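Local coordinates for protein DocCel5: Type I dockerin repeat domain from A. cellulolyticus family 5 endoglucanase WP_010249057 S15I, I16N mutant (Acetivibrio cellulolyticus, PDB 5NRK) that probably binds a type I cohesin module in a calcium-dependent manner, tethering a family 5 endoglucanase to the cellulosome scaffold, at residues Asp34-Lys37 with Ala38-Asn42. Numbering follows the deposited sequence.
With CA (calcium ion), chain F; CA (calcium ion), chain G.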
loop_
_atom_site.group_PDB
_atom_site.type_symbol
_atom_site.label_atom_id
_atom_site.label_comp_id
_atom_site.label_asym_id
_atom_site.label_seq_id
_atom_site.Cartn_x
_atom_site.Cartn_y
_atom_site.Cartn_z
ATOM N N ASP B 34 12.410 8.896 -10.049
ATOM C CA ASP B 34 13.476 7.953 -10.335
ATOM C C ASP B 34 13.327 6.797 -9.337
ATOM O O ASP B 34 13.871 6.831 -8.233
ATOM C CB ASP B 34 14.838 8.637 -10.224
ATOM C CG ASP B 34 15.986 7.759 -10.699
ATOM O OD1 ASP B 34 15.851 6.515 -10.688
ATOM O OD2 ASP B 34 17.040 8.345 -11.064
ATOM N N ASP B 35 12.578 5.786 -9.755
ATOM C CA ASP B 35 12.242 4.675 -8.885
ATOM C C ASP B 35 13.473 3.920 -8.395
ATOM O O ASP B 35 13.576 3.591 -7.210
ATOM C CB ASP B 35 11.324 3.693 -9.610
ATOM C CG ASP B 35 9.988 4.268 -9.930
ATOM O OD1 ASP B 35 9.937 5.218 -10.734
ATOM O OD2 ASP B 35 8.985 3.737 -9.443
ATOM N N ILE B 36 14.411 3.647 -9.298
ATOM C CA ILE B 36 15.572 2.855 -8.942
ATOM C C ILE B 36 16.449 3.655 -7.988
ATOM O O ILE B 36 16.900 3.137 -6.986
ATOM C CB ILE B 36 16.383 2.393 -10.181
ATOM C CG1 ILE B 36 15.534 1.505 -11.094
ATOM C CG2 ILE B 36 17.661 1.676 -9.761
ATOM C CD1 ILE B 36 15.096 0.183 -10.524
ATOM N N LYS B 37 16.648 4.933 -8.258
ATOM C CA LYS B 37 17.430 5.745 -7.354
ATOM C C LYS B 37 16.814 5.785 -5.959
ATOM O O LYS B 37 17.534 5.722 -4.962
ATOM C CB LYS B 37 17.554 7.169 -7.892
ATOM C CG LYS B 37 18.341 8.102 -6.992
ATOM C CD LYS B 37 19.810 7.770 -6.828
ATOM C CE LYS B 37 20.595 8.982 -6.328
ATOM N NZ LYS B 37 22.020 8.673 -6.019
ATOM N N ALA B 38 15.490 5.893 -5.886
ATOM C CA ALA B 38 14.826 5.989 -4.585
ATOM C C ALA B 38 14.746 4.652 -3.863
ATOM O O ALA B 38 14.846 4.613 -2.641
ATOM C CB ALA B 38 13.433 6.582 -4.742
ATOM N N GLY B 39 14.574 3.564 -4.615
ATOM C CA GLY B 39 14.248 2.259 -4.039
ATOM C C GLY B 39 15.383 1.267 -3.915
ATOM O O GLY B 39 15.244 0.269 -3.209
ATOM N N ASP B 40 16.464 1.492 -4.654
ATOM C CA ASP B 40 17.598 0.564 -4.674
ATOM C C ASP B 40 18.620 1.016 -3.642
ATOM O O ASP B 40 19.394 1.958 -3.871
ATOM C CB ASP B 40 18.231 0.485 -6.048
ATOM C CG ASP B 40 19.399 -0.438 -6.096
ATOM O OD1 ASP B 40 19.449 -1.396 -5.289
ATOM O OD2 ASP B 40 20.283 -0.200 -6.957
ATOM N N LEU B 41 18.623 0.326 -2.520
ATOM C CA LEU B 41 19.409 0.749 -1.362
ATOM C C LEU B 41 20.715 -0.015 -1.216
ATOM O O LEU B 41 21.531 0.321 -0.348
ATOM C CB LEU B 41 18.594 0.608 -0.101
ATOM C CG LEU B 41 17.239 1.325 -0.124
ATOM C CD1 LEU B 41 16.513 1.162 1.199
ATOM C CD2 LEU B 41 17.395 2.811 -0.459
ATOM N N ASN B 42 20.944 -0.995 -2.082
ATOM C CA ASN B 42 22.230 -1.721 -2.118
ATOM C C ASN B 42 22.963 -1.653 -3.446
ATOM O O ASN B 42 24.023 -2.251 -3.579
ATOM C CB ASN B 42 22.044 -3.172 -1.654
ATOM C CG ASN B 42 21.011 -3.916 -2.455
ATOM O OD1 ASN B 42 20.563 -3.424 -3.477
ATOM N ND2 ASN B 42 20.624 -5.111 -2.004
HETATM CA CA CA F . 18.460 -3.364 -4.638
HETATM CA CA CA G . 8.057 6.596 -10.380
HETATM O O HOH W 1 19.823 4.210 -5.109
HETATM O O HOH W 2 18.362 -5.676 -3.932
HETATM O O HOH W 3 6.631 8.690 -10.538
HETATM O O HOH W 4 8.751 7.241 -12.774
#
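Three successive i to i+4 backbone hydrogen bonds, Ala-38 N to Asp-34 O (3.0 Å), Gly-39 N to Asp-35 O (2.8 Å) and Asp-40 N to Ile-36 O (2.9 Å), hold helix 35-39, a little over one turn, with Asp-34 and Asp-40 flanking it. Gly-39 N also makes a weak bond to Ile-36 O. Asp-34 is the N-cap. Its OD1 accepts from Lys-37 N at 3.0 Å, and the donor approaches from above the carboxylate plane. At the other end, CG2 of Ile-36 meets CB of Asp-40 at 3.9 Å. A chi1 of -61° sets CG2 opposite the backbone N and carries this methyl over to Asp-40. Asp-40 is the first residue to leave helical geometry. One water donates to both Lys-37 O and Asp-40 O and links the last turn to the residue after it. The CB of Ala-38 is buried and packs against Ala-32.

The first helix residue and the residue just after the helix each bind calcium. Asp-35 OD1 binds one ion at 2.4 Å, joined by the Asp-29 carboxylate, backbone O atoms of Phe-30 and Ala-32, and two waters. Asp-40 OD1 binds another at 2.3 Å, with side chains of Asn-42, Asp-44 and Asp-51, Ser-46 O and a water. Asp-40 OD2 accepts from Lys-45 N, which helps fix the carboxylate. Beyond the additional 29-35 site, this short helix leads directly into the second of two EF-hand-type calcium loops characteristic of type I dockerins.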